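Local structure of hydrolase family protein (Deinococcus radiodurans R1, 3CNH) at residues M81-S85 with L114-R118; Y147-L151 with A173-M179; L98-Y102 with A196-R200; E49-G53 with S134-M140; W20-R25 with F39-H43. The protein is a predicted hydrolase of the haloacid dehalogenase-like superfamily, probably a phosphatase, with a metal site that holds a sodium ion in this crystal. All blocks are in the same frame, centred on the assembly; numbering follows the deposited sequence.

Contact 1 (M81-S85 with L114-R118); sequences MEEQS and LNEYR
Residues 81-85 form the last part of helix 74-83 and the turn that follows, and 114-118 is a full helical turn of helix 112-122; the two run in the same general direction, with CA atoms 6.2 Å apart at Glu82 and Leu114 and 6.9 Å apart at Ser85 and Arg118. The contact joins the helical cap of a haloacid dehalogenase-like fold to its Rossmann-like core. At the end of the cap helix Gln84 N bonds to Met81 O (3.1 Å) and Ser85 N to Glu82 O (3.1 Å); Ser85 is then extended (phi/psi -81/122°). Within 114-118, Arg118 N bonds to Leu114 O (2.9 Å). Tyr117 (chi1 t) turns one ring face to Glu82 CB, which sits 3.7 Å from the ring centroid, almost on the normal, a CH-pi contact, while Tyr117 CE2 is 3.2 Å from Glu82 O. Leu114 (chi1 m, chi2 t) packs beside it, its CD2 3.6 Å from Glu82 CG and its CD1 3.8 Å from CE of selenomethionine Met81. One water lies 2.7 Å from Tyr117 OH and donates to Ser85 O (2.8 Å). Arg118, which also bonds to Thr17 O and whose side chain lies about 5 Å from a phosphate ion probably taken from the crystallisation liquor, points its guanidinium edge at Ser85, where NH1 donates to OG at 2.8 Å.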
# COMPACT_ATOMS: atom_id res chain seq x y z
N MSE A 81 -5.23 -15.30 -0.51
CA MSE A 81 -4.55 -14.06 -0.09
C MSE A 81 -5.02 -12.92 -0.99
O MSE A 81 -5.44 -11.86 -0.53
CB MSE A 81 -3.01 -14.15 -0.20
CG MSE A 81 -2.39 -15.06 0.77
SE MSE A 81 -0.45 -15.15 0.57
CE MSE A 81 -0.10 -13.29 0.56
N GLU A 82 -4.99 -13.19 -2.28
CA GLU A 82 -5.32 -12.17 -3.29
C GLU A 82 -6.73 -11.64 -3.11
O GLU A 82 -7.02 -10.43 -3.22
CB GLU A 82 -5.06 -12.72 -4.70
CG GLU A 82 -3.58 -12.79 -4.98
CD GLU A 82 -3.25 -13.43 -6.31
OE1 GLU A 82 -4.16 -14.06 -6.89
OE2 GLU A 82 -2.08 -13.30 -6.73
N GLU A 83 -7.61 -12.56 -2.79
CA GLU A 83 -9.03 -12.25 -2.62
C GLU A 83 -9.38 -11.37 -1.44
O GLU A 83 -10.52 -10.89 -1.35
CB GLU A 83 -9.86 -13.52 -2.51
CG GLU A 83 -9.85 -14.25 -3.83
CD GLU A 83 -10.29 -15.65 -3.69
OE1 GLU A 83 -10.56 -16.08 -2.54
OE2 GLU A 83 -10.34 -16.33 -4.73
N GLN A 84 -8.42 -11.16 -0.57
CA GLN A 84 -8.64 -10.29 0.60
C GLN A 84 -8.73 -8.84 0.15
O GLN A 84 -9.25 -8.00 0.87
CB GLN A 84 -7.53 -10.40 1.64
CG GLN A 84 -7.39 -11.81 2.19
CD GLN A 84 -8.68 -12.35 2.66
OE1 GLN A 84 -9.25 -11.83 3.62
NE2 GLN A 84 -9.18 -13.41 2.01
N SER A 85 -8.22 -8.56 -1.04
CA SER A 85 -8.18 -7.19 -1.58
C SER A 85 -9.52 -6.82 -2.17
O SER A 85 -10.03 -7.48 -3.04
CB SER A 85 -7.07 -7.03 -2.61
OG SER A 85 -5.79 -7.12 -2.00
N LEU A 114 1.18 -9.46 -4.54
CA LEU A 114 -0.12 -8.86 -4.15
C LEU A 114 -0.24 -7.48 -4.74
O LEU A 114 -1.31 -7.08 -5.17
CB LEU A 114 -0.35 -8.77 -2.64
CG LEU A 114 -0.75 -10.04 -1.90
CD1 LEU A 114 -0.99 -9.73 -0.40
CD2 LEU A 114 -1.96 -10.67 -2.53
N ASN A 115 0.85 -6.76 -4.77
CA ASN A 115 0.82 -5.38 -5.33
C ASN A 115 0.33 -5.39 -6.78
O ASN A 115 -0.59 -4.68 -7.18
CB ASN A 115 2.22 -4.72 -5.29
CG ASN A 115 2.15 -3.21 -5.44
OD1 ASN A 115 1.36 -2.52 -4.74
ND2 ASN A 115 3.02 -2.67 -6.30
N GLU A 116 0.90 -6.29 -7.55
CA GLU A 116 0.61 -6.38 -9.01
C GLU A 116 -0.79 -6.89 -9.23
O GLU A 116 -1.49 -6.42 -10.11
CB GLU A 116 1.75 -7.11 -9.73
CG GLU A 116 2.95 -6.13 -9.67
CD GLU A 116 4.21 -6.56 -10.35
OE1 GLU A 116 4.27 -7.72 -10.81
OE2 GLU A 116 5.15 -5.73 -10.38
N TYR A 117 -1.23 -7.82 -8.39
CA TYR A 117 -2.61 -8.32 -8.47
C TYR A 117 -3.59 -7.18 -8.21
O TYR A 117 -4.60 -7.02 -8.89
CB TYR A 117 -2.85 -9.46 -7.47
CG TYR A 117 -4.31 -9.77 -7.29
CD1 TYR A 117 -4.96 -10.67 -8.12
CD2 TYR A 117 -5.06 -9.16 -6.29
CE1 TYR A 117 -6.30 -10.95 -7.98
CE2 TYR A 117 -6.42 -9.41 -6.15
CZ TYR A 117 -7.03 -10.33 -7.00
OH TYR A 117 -8.35 -10.64 -6.87
N ARG A 118 -3.27 -6.36 -7.23
CA ARG A 118 -4.17 -5.25 -6.81
C ARG A 118 -4.24 -4.20 -7.91
O ARG A 118 -5.30 -3.71 -8.27
CB ARG A 118 -3.70 -4.67 -5.47
CG ARG A 118 -4.09 -5.59 -4.30
CD ARG A 118 -3.19 -5.47 -3.09
NE ARG A 118 -3.20 -4.16 -2.43
CZ ARG A 118 -4.02 -3.83 -1.44
NH1 ARG A 118 -5.02 -4.62 -1.08
NH2 ARG A 118 -3.88 -2.63 -0.88
O HOH W 1 -9.89 -9.41 -5.07

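Contact 2 (Y147-L151 with A173-M179); sequences YRLGL and AARAVGM
Residues 147-151 are one turn of helix 144-154; residues 173-176 end helix 168-176, which the chain leaves through Val177. CA atoms lie 6.2 Å apart at Tyr147 and Ala174 and 7.0 Å apart at Arg148 and Val177. Tyr147 (chi1 m) points across: its CE2 is 3.5 Å from Ala173 CB, and Ala174 CB sits over the ring face, 4.2 Å from the centroid, as a CH-pi contact. SE of selenomethionine Met179 makes an oblique Met-aromatic contact, 5.2 Å from the ring centroid, and Tyr147 CB meets Val177 CG2 at 3.8 Å. Arg148 stretches along the exposed margin, Val177 CG1 lying over its guanidinium (3.5 Å from CZ), and a water links Arg148 NE (3.1 Å) to Val177 O (2.7 Å). Leu151 (m, t) puts CD1 3.8 Å from Met179 CG. Gly178, at phi 103°, turns the chain in a Schellman motif, Met179 N bonding to Ala174 O (3.2 Å). The two helices belong to successive beta-alpha-beta crossovers of the Rossmann-like core, before and after strand 161-165, and pack side by side on its parallel sheet, Tyr147 and Ala174 touching Met163, Leu151 and Met179 reaching Ala161 and Phe8.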
# COMPACT_ATOMS: atom_id res chain seq x y z
N TYR A 147 10.02 8.49 1.48
CA TYR A 147 9.35 9.72 1.03
C TYR A 147 10.28 10.51 0.11
O TYR A 147 9.89 11.00 -0.96
CB TYR A 147 8.86 10.57 2.23
CG TYR A 147 7.82 9.86 3.03
CD1 TYR A 147 6.53 9.74 2.58
CD2 TYR A 147 8.16 9.18 4.22
CE1 TYR A 147 5.58 9.02 3.30
CE2 TYR A 147 7.20 8.49 4.94
CZ TYR A 147 5.93 8.41 4.49
OH TYR A 147 5.01 7.69 5.22
N ARG A 148 11.52 10.62 0.54
CA ARG A 148 12.53 11.35 -0.23
C ARG A 148 12.75 10.69 -1.60
O ARG A 148 12.92 11.35 -2.60
CB ARG A 148 13.85 11.51 0.55
CG ARG A 148 13.66 12.36 1.82
CD ARG A 148 14.95 12.82 2.50
NE ARG A 148 14.67 13.96 3.37
CZ ARG A 148 14.62 13.89 4.69
NH1 ARG A 148 14.93 12.77 5.32
NH2 ARG A 148 14.34 14.97 5.39
N LEU A 149 12.73 9.37 -1.60
CA LEU A 149 12.94 8.62 -2.85
C LEU A 149 11.79 8.89 -3.82
O LEU A 149 11.96 9.13 -5.02
CB LEU A 149 13.08 7.13 -2.55
CG LEU A 149 13.37 6.24 -3.74
CD1 LEU A 149 14.52 6.75 -4.66
CD2 LEU A 149 13.61 4.80 -3.19
N GLY A 150 10.59 8.94 -3.28
CA GLY A 150 9.40 9.18 -4.11
C GLY A 150 9.49 10.55 -4.78
O GLY A 150 9.24 10.72 -5.97
N LEU A 151 9.89 11.53 -3.98
CA LEU A 151 10.07 12.89 -4.45
C LEU A 151 11.15 12.95 -5.55
O LEU A 151 11.00 13.63 -6.58
CB LEU A 151 10.46 13.84 -3.30
CG LEU A 151 9.34 14.09 -2.30
CD1 LEU A 151 9.88 14.89 -1.11
CD2 LEU A 151 8.10 14.77 -2.93
N ALA A 173 5.57 11.56 9.06
CA ALA A 173 6.89 11.31 8.45
C ALA A 173 7.04 12.07 7.13
O ALA A 173 8.07 12.64 6.84
CB ALA A 173 7.14 9.79 8.24
N ALA A 174 5.96 12.08 6.38
CA ALA A 174 5.93 12.82 5.11
C ALA A 174 6.15 14.30 5.38
O ALA A 174 6.95 14.99 4.73
CB ALA A 174 4.59 12.59 4.38
N ARG A 175 5.42 14.83 6.35
CA ARG A 175 5.56 16.25 6.68
C ARG A 175 6.98 16.59 7.17
O ARG A 175 7.48 17.71 6.94
CB ARG A 175 4.55 16.68 7.72
CG ARG A 175 3.12 16.61 7.19
CD ARG A 175 2.16 16.91 8.31
NE ARG A 175 0.82 17.06 7.77
CZ ARG A 175 -0.28 16.90 8.48
NH1 ARG A 175 -0.20 16.54 9.75
NH2 ARG A 175 -1.45 17.03 7.90
N ALA A 176 7.61 15.61 7.79
CA ALA A 176 8.95 15.81 8.38
C ALA A 176 10.00 15.99 7.30
O ALA A 176 11.07 16.54 7.57
CB ALA A 176 9.36 14.66 9.34
N VAL A 177 9.71 15.52 6.09
CA VAL A 177 10.64 15.69 4.94
C VAL A 177 10.26 16.90 4.09
O VAL A 177 10.90 17.23 3.10
CB VAL A 177 10.83 14.44 4.05
CG1 VAL A 177 11.23 13.20 4.95
CG2 VAL A 177 9.61 14.16 3.17
N GLY A 178 9.20 17.57 4.53
CA GLY A 178 8.74 18.80 3.90
C GLY A 178 7.52 18.73 3.00
O GLY A 178 7.13 19.71 2.38
N MSE A 179 6.95 17.55 2.89
CA MSE A 179 5.76 17.34 2.05
C MSE A 179 4.50 17.81 2.75
O MSE A 179 4.45 17.89 3.98
CB MSE A 179 5.55 15.84 1.72
CG MSE A 179 6.64 15.24 0.86
SE MSE A 179 6.39 13.36 0.73
CE MSE A 179 5.05 13.25 -0.56
O HOH W 2 13.30 16.49 2.10

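Contact 3 (L98-Y102 with A196-R200); sequences LGQRY and ALGVR
Arg101 grips the C-terminal carboxylate of Arg200 with two hydrogen bonds: NE donates to OXT at 2.8 Å, nearly straight (178°) and also a salt bridge, and NH2 donates to O at 2.8 Å, so the carboxylate lies at the guanidinium edge. The same guanidinium pairs through NH1 with Asp97. Tyr102 adds a third link, its OH accepting from Arg200 N (3.0 Å), and a water spans Tyr102 OH (3.1 Å) and Arg200 OXT (2.8 Å). Both side chains have chi1 m. Their backbone leaves the end of helix 89-98 in a turn, Arg101 N bonding to Leu98 O (2.9 Å), and Tyr102 (phi/psi -134/149°) leads straight into strand 103-108 of the parallel sheet in the Rossmann-like core. In the partner segment, helix 187-196 ends in a Schellman motif at Gly198 (phi 91°), a value at which a side chain would jam against the preceding carbonyl; Val199 is extended (-93/106°) and Arg200 ends the chain. Val199 CG1 sits over the Tyr102 ring, 3.9 Å from its centroid, as a CH-pi contact, and is 4.0 Å from Leu98 CD2. CA atoms of Leu98 and Arg200 are 6.9 Å apart, and Leu98 CD2 comes within 3.5 Å of Arg200 O. On the sheet, Tyr102 and Val199 touch Leu7 of strand 6-9.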
# COMPACT_ATOMS: atom_id res chain seq x y z
N LEU A 98 -9.65 12.88 -9.69
CA LEU A 98 -8.49 13.78 -9.55
C LEU A 98 -7.37 13.43 -10.54
O LEU A 98 -6.62 14.29 -10.99
CB LEU A 98 -7.91 13.74 -8.12
CG LEU A 98 -8.72 14.42 -7.02
CD1 LEU A 98 -8.10 14.12 -5.60
CD2 LEU A 98 -8.81 15.92 -7.31
N GLY A 99 -7.30 12.15 -10.88
CA GLY A 99 -6.26 11.68 -11.80
C GLY A 99 -6.39 12.29 -13.18
O GLY A 99 -5.47 12.22 -14.00
N GLN A 100 -7.54 12.89 -13.46
CA GLN A 100 -7.76 13.53 -14.75
C GLN A 100 -7.06 14.87 -14.82
O GLN A 100 -6.87 15.45 -15.90
CB GLN A 100 -9.25 13.78 -14.98
CG GLN A 100 -10.09 12.57 -15.06
CD GLN A 100 -11.54 12.96 -15.16
OE1 GLN A 100 -12.18 13.32 -14.16
NE2 GLN A 100 -12.08 12.91 -16.36
N ARG A 101 -6.69 15.38 -13.65
CA ARG A 101 -6.16 16.75 -13.56
C ARG A 101 -4.80 16.89 -12.91
O ARG A 101 -4.19 17.96 -12.98
CB ARG A 101 -7.17 17.64 -12.82
CG ARG A 101 -8.52 17.81 -13.57
CD ARG A 101 -9.51 18.71 -12.82
NE ARG A 101 -10.02 18.18 -11.56
CZ ARG A 101 -10.86 17.14 -11.46
NH1 ARG A 101 -11.29 16.52 -12.54
NH2 ARG A 101 -11.27 16.73 -10.27
N TYR A 102 -4.37 15.82 -12.27
CA TYR A 102 -3.10 15.81 -11.55
C TYR A 102 -2.29 14.61 -11.84
O TYR A 102 -2.80 13.51 -12.09
CB TYR A 102 -3.34 15.87 -10.01
CG TYR A 102 -4.01 17.15 -9.58
CD1 TYR A 102 -5.38 17.27 -9.61
CD2 TYR A 102 -3.27 18.26 -9.20
CE1 TYR A 102 -6.00 18.45 -9.29
CE2 TYR A 102 -3.90 19.45 -8.88
CZ TYR A 102 -5.26 19.54 -8.92
OH TYR A 102 -5.94 20.72 -8.63
N ALA A 196 -8.50 22.33 0.06
CA ALA A 196 -7.91 23.42 0.87
C ALA A 196 -6.48 23.70 0.43
O ALA A 196 -5.96 24.80 0.62
CB ALA A 196 -7.99 23.14 2.37
N LEU A 197 -5.86 22.72 -0.21
CA LEU A 197 -4.50 22.85 -0.72
C LEU A 197 -4.48 23.24 -2.18
O LEU A 197 -3.43 23.33 -2.79
CB LEU A 197 -3.72 21.55 -0.57
CG LEU A 197 -3.43 21.07 0.84
CD1 LEU A 197 -2.69 19.72 0.83
CD2 LEU A 197 -2.57 22.12 1.55
N GLY A 198 -5.67 23.44 -2.73
CA GLY A 198 -5.81 23.85 -4.12
C GLY A 198 -5.94 22.70 -5.10
O GLY A 198 -5.94 22.89 -6.31
N VAL A 199 -6.03 21.51 -4.55
CA VAL A 199 -6.19 20.29 -5.35
C VAL A 199 -7.67 19.99 -5.47
O VAL A 199 -8.30 19.50 -4.55
CB VAL A 199 -5.43 19.10 -4.76
CG1 VAL A 199 -5.72 17.78 -5.50
CG2 VAL A 199 -3.94 19.40 -4.71
N ARG A 200 -8.20 20.24 -6.66
CA ARG A 200 -9.63 20.10 -6.92
C ARG A 200 -9.93 19.27 -8.17
O ARG A 200 -10.94 18.55 -8.19
CB ARG A 200 -10.24 21.50 -7.09
CG ARG A 200 -9.78 22.49 -6.02
CD ARG A 200 -10.47 23.83 -6.15
NE ARG A 200 -9.96 24.81 -5.19
CZ ARG A 200 -8.91 25.58 -5.42
NH1 ARG A 200 -8.51 26.44 -4.50
NH2 ARG A 200 -8.27 25.49 -6.57
OXT ARG A 200 -9.21 19.35 -9.17
O HOH W 3 -8.24 21.56 -10.52

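Contact 4 (E49-G53 with S134-M140); sequences ELELG and SSALGVM
Here the Schellman-capped end of cap helix 36-51 meets the short helix 134-137 of the Rossmann-like core, with CA atoms of Gly53 and Ser135 only 3.9 Å apart. Ser134 (chi1 p) donates from OG to Glu51 O at 2.6 Å, and its OG also pairs with Glu110 N. Ser135 lies against the turn: its CA is 3.6 Å from Leu52 C, its O takes a CA-H...O contact from Gly53 CA (3.5 Å), and its OG bonds to Glu110 O. A CB on Gly53 would strike Ser135 O; phi is 71°, and Gly53 N bonds back to Leu50 O (3.1 Å). A water donates to Leu52 O (2.9 Å) and Ser135 O (3.2 Å). Gly138 (phi 77°) leaves the short helix, Gly138 N bonding to Ser134 O (2.8 Å), and the chain then extends through Val139; C of Gly138 and C of Val139 are each 3.5 Å from Leu52 CD2. Selenomethionine Met140 (p, t, p) points toward the cap, SE 3.8 Å from Glu51 OE2 and CE 3.4 Å from Leu52 CG.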
# COMPACT_ATOMS: atom_id res chain seq x y z
N GLU A 49 10.87 -8.77 4.89
CA GLU A 49 11.71 -9.01 3.73
C GLU A 49 10.88 -9.25 2.49
O GLU A 49 11.27 -8.89 1.38
CB GLU A 49 12.70 -10.13 3.99
CG GLU A 49 13.82 -9.74 4.97
CD GLU A 49 14.80 -8.74 4.41
OE1 GLU A 49 14.42 -7.56 4.16
OE2 GLU A 49 15.93 -9.12 4.19
N LEU A 50 9.69 -9.79 2.68
CA LEU A 50 8.77 -9.97 1.54
C LEU A 50 8.31 -8.58 1.07
O LEU A 50 8.26 -8.26 -0.10
CB LEU A 50 7.55 -10.80 1.98
CG LEU A 50 6.55 -11.04 0.83
CD1 LEU A 50 7.14 -11.81 -0.31
CD2 LEU A 50 5.30 -11.71 1.39
N GLU A 51 7.92 -7.78 2.03
CA GLU A 51 7.46 -6.41 1.80
C GLU A 51 8.52 -5.56 1.07
O GLU A 51 8.20 -4.68 0.24
CB GLU A 51 7.08 -5.81 3.18
CG GLU A 51 6.49 -4.42 3.21
CD GLU A 51 6.19 -3.98 4.65
OE1 GLU A 51 6.46 -4.76 5.62
OE2 GLU A 51 5.67 -2.86 4.81
N LEU A 52 9.77 -5.82 1.37
CA LEU A 52 10.91 -5.09 0.79
C LEU A 52 11.44 -5.69 -0.51
O LEU A 52 12.41 -5.22 -1.09
CB LEU A 52 12.06 -4.98 1.81
CG LEU A 52 11.73 -4.04 3.00
CD1 LEU A 52 12.67 -4.19 4.18
CD2 LEU A 52 11.75 -2.58 2.49
N GLY A 53 10.80 -6.78 -0.93
CA GLY A 53 11.15 -7.46 -2.17
C GLY A 53 12.47 -8.20 -2.18
O GLY A 53 13.04 -8.46 -3.24
N SER A 134 7.27 -0.52 -1.91
CA SER A 134 8.38 -1.03 -1.08
C SER A 134 9.14 -2.19 -1.69
O SER A 134 10.36 -2.27 -1.57
CB SER A 134 7.88 -1.46 0.31
OG SER A 134 6.84 -2.43 0.19
N SER A 135 8.40 -3.10 -2.29
CA SER A 135 8.98 -4.35 -2.84
C SER A 135 9.79 -4.09 -4.10
O SER A 135 10.61 -4.90 -4.50
CB SER A 135 7.91 -5.41 -3.03
OG SER A 135 6.84 -4.94 -3.85
N ALA A 136 9.55 -2.95 -4.72
CA ALA A 136 10.34 -2.54 -5.88
C ALA A 136 11.59 -1.75 -5.49
O ALA A 136 12.62 -1.86 -6.13
CB ALA A 136 9.47 -1.71 -6.85
N LEU A 137 11.45 -0.93 -4.45
CA LEU A 137 12.47 0.05 -4.06
C LEU A 137 13.38 -0.35 -2.93
O LEU A 137 14.44 0.25 -2.74
CB LEU A 137 11.80 1.38 -3.71
CG LEU A 137 11.10 2.00 -4.94
CD1 LEU A 137 10.32 3.26 -4.54
CD2 LEU A 137 12.05 2.33 -6.09
N GLY A 138 12.97 -1.36 -2.18
CA GLY A 138 13.84 -1.85 -1.09
C GLY A 138 13.88 -1.01 0.19
O GLY A 138 14.73 -1.23 1.06
N VAL A 139 12.94 -0.10 0.29
CA VAL A 139 12.70 0.72 1.50
C VAL A 139 11.19 0.80 1.67
O VAL A 139 10.45 0.56 0.72
CB VAL A 139 13.35 2.15 1.48
CG1 VAL A 139 14.87 2.04 1.74
CG2 VAL A 139 13.07 2.80 0.17
N MSE A 140 10.75 1.11 2.88
CA MSE A 140 9.32 1.12 3.21
C MSE A 140 8.95 2.33 4.06
O MSE A 140 9.76 2.86 4.81
CB MSE A 140 8.94 -0.17 3.97
CG MSE A 140 9.50 -0.15 5.33
SE MSE A 140 8.89 -1.70 6.40
CE MSE A 140 9.78 -2.83 5.54
O HOH W 4 13.71 -4.75 -3.60

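Contact 5 (W20-R25 with F39-H43); sequences WDREQR and FTERH
The guanidinium of Arg25 lies flat on the imidazole of His43, centres 3.7 Å apart and planes at 12°, a stack rather than a hydrogen bond, although NH1 of Arg25 is only 3.3 Å from NE2 of His43. Arg25 CD continues the overlap as a CH-pi contact, 3.6 Å from the His43 ring centroid. Arg25 (chi1 m, chi2 t, chi3 m) is held in this pose by NH1 donating to Trp20 O (2.9 Å), and a water joins its NE (3.2 Å) to Thr40 OG1 (2.9 Å). Both segments belong to the helical cap of the haloacid dehalogenase-like fold: helix 36-51 runs back beside helix 22-32 after a short connection, leaving the backbones well apart, 8.3 Å between CA of Arg25 and CA of Thr40. Helix 22-32 starts with a capping box: Gln24 N donates to the N-cap side chain at Asp21 OD1 (2.9 Å), and Asp21 N donates to Gln24 OE1 (3.1 Å). Phe39 and His43, both chi1 t, stand one turn apart and point across. Arg25 CB (3.7 Å from Phe39 CE2) and Trp20 CZ2 (3.9 Å from Phe39 CZ) meet the Phe39 ring at its edge. Trp20 CD1 is 3.9 Å from His43 CE1, the two rings obliquely inclined; NE1 of Trp20 and ND1 of His43 both bond to the hydroxyl of Tyr60.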
# COMPACT_ATOMS: atom_id res chain seq x y z
N TRP A 20 -2.94 -7.67 3.35
CA TRP A 20 -2.54 -8.83 4.18
C TRP A 20 -2.30 -8.40 5.63
O TRP A 20 -1.25 -8.60 6.21
CB TRP A 20 -1.32 -9.47 3.52
CG TRP A 20 -0.96 -10.87 3.96
CD1 TRP A 20 0.29 -11.31 4.34
CD2 TRP A 20 -1.81 -12.01 4.03
NE1 TRP A 20 0.25 -12.62 4.63
CE2 TRP A 20 -1.01 -13.10 4.44
CE3 TRP A 20 -3.17 -12.23 3.78
CZ2 TRP A 20 -1.54 -14.35 4.65
CZ3 TRP A 20 -3.68 -13.50 3.97
CH2 TRP A 20 -2.87 -14.55 4.41
N ASP A 21 -3.32 -7.75 6.16
CA ASP A 21 -3.31 -7.25 7.55
C ASP A 21 -3.68 -8.32 8.55
O ASP A 21 -4.03 -9.45 8.23
CB ASP A 21 -4.18 -5.97 7.73
CG ASP A 21 -5.70 -6.21 7.63
OD1 ASP A 21 -6.19 -7.35 7.86
OD2 ASP A 21 -6.45 -5.22 7.36
N ARG A 22 -3.57 -7.92 9.81
CA ARG A 22 -3.82 -8.83 10.92
C ARG A 22 -5.14 -9.56 10.83
O ARG A 22 -5.23 -10.78 11.03
CB ARG A 22 -3.73 -8.09 12.28
N GLU A 23 -6.17 -8.82 10.49
CA GLU A 23 -7.53 -9.37 10.50
C GLU A 23 -7.73 -10.38 9.38
O GLU A 23 -8.29 -11.45 9.55
CB GLU A 23 -8.58 -8.24 10.44
CG GLU A 23 -8.48 -7.28 11.65
CD GLU A 23 -7.40 -6.15 11.55
OE1 GLU A 23 -6.68 -5.98 10.52
OE2 GLU A 23 -7.29 -5.39 12.54
N GLN A 24 -7.21 -10.02 8.24
CA GLN A 24 -7.28 -10.87 7.06
C GLN A 24 -6.47 -12.14 7.23
O GLN A 24 -6.92 -13.23 6.89
CB GLN A 24 -6.79 -10.10 5.85
CG GLN A 24 -7.73 -8.93 5.49
CD GLN A 24 -7.10 -8.00 4.53
OE1 GLN A 24 -5.89 -7.90 4.50
NE2 GLN A 24 -7.93 -7.30 3.71
N ARG A 25 -5.28 -11.98 7.78
CA ARG A 25 -4.43 -13.18 8.01
C ARG A 25 -5.13 -14.13 8.96
O ARG A 25 -5.14 -15.35 8.77
CB ARG A 25 -3.02 -12.80 8.52
CG ARG A 25 -2.25 -11.93 7.56
CD ARG A 25 -0.77 -11.85 7.93
NE ARG A 25 -0.59 -11.46 9.32
CZ ARG A 25 -0.47 -10.21 9.74
NH1 ARG A 25 -0.48 -9.20 8.90
NH2 ARG A 25 -0.32 -10.00 11.02
N PHE A 39 1.70 -19.49 13.04
CA PHE A 39 1.56 -18.72 11.79
C PHE A 39 1.91 -17.27 12.00
O PHE A 39 2.67 -16.67 11.24
CB PHE A 39 0.13 -18.89 11.23
CG PHE A 39 -0.23 -17.94 10.12
CD1 PHE A 39 0.25 -18.12 8.84
CD2 PHE A 39 -1.11 -16.92 10.34
CE1 PHE A 39 -0.08 -17.28 7.81
CE2 PHE A 39 -1.45 -16.07 9.31
CZ PHE A 39 -0.92 -16.27 8.03
N THR A 40 1.36 -16.69 13.06
CA THR A 40 1.58 -15.28 13.36
C THR A 40 3.05 -14.98 13.65
O THR A 40 3.58 -13.98 13.16
CB THR A 40 0.70 -14.79 14.52
OG1 THR A 40 -0.65 -14.80 14.07
CG2 THR A 40 1.06 -13.33 14.91
N GLU A 41 3.66 -15.86 14.40
CA GLU A 41 5.07 -15.67 14.79
C GLU A 41 5.97 -15.76 13.54
O GLU A 41 6.89 -14.95 13.31
CB GLU A 41 5.50 -16.60 15.91
CG GLU A 41 6.81 -16.15 16.48
CD GLU A 41 6.90 -14.61 16.54
OE1 GLU A 41 7.78 -14.01 15.83
OE2 GLU A 41 6.06 -13.99 17.24
N ARG A 42 5.67 -16.74 12.70
CA ARG A 42 6.45 -16.94 11.46
C ARG A 42 6.28 -15.79 10.48
O ARG A 42 7.22 -15.33 9.84
CB ARG A 42 6.14 -18.29 10.83
CG ARG A 42 6.69 -19.43 11.65
CD ARG A 42 6.21 -20.80 11.16
NE ARG A 42 6.91 -21.88 11.83
CZ ARG A 42 8.02 -22.44 11.35
NH1 ARG A 42 8.50 -22.00 10.20
NH2 ARG A 42 8.63 -23.42 11.98
N HIS A 43 5.05 -15.29 10.38
CA HIS A 43 4.76 -14.16 9.53
C HIS A 43 5.53 -12.95 10.02
O HIS A 43 6.11 -12.22 9.23
CB HIS A 43 3.24 -13.84 9.54
CG HIS A 43 2.94 -12.49 8.98
ND1 HIS A 43 2.85 -12.25 7.63
CD2 HIS A 43 2.81 -11.28 9.59
CE1 HIS A 43 2.64 -10.96 7.43
NE2 HIS A 43 2.61 -10.35 8.60
O HOH W 5 -1.42 -13.38 11.69

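Overall arrangement
Contact 5 lies within the helical cap, helices 22-32 to 74-83, inserted after strand 6-9; contacts 1 and 4, centres about 16 Å apart, tie that cap to the core, and contacts 2 and 3 belong to the core around the five-stranded parallel sheet. Contacts 1 and 5 touch, selenomethionine Met81 and Leu114 packing on Trp20, and contacts 4 and 5 share helix 36-51. Contacts 2 and 4 meet where Leu149 packs on Leu137 and Val139. Contacts 3 and 5 are the farthest apart, centres about 36 Å. Along the chain 5 closes first and 3 last. Contacts 1 and 4 hold the cap near the sodium site of Asp10, Gly12 and Asp166, consistent with this superfamily's cap-core active-site cleft.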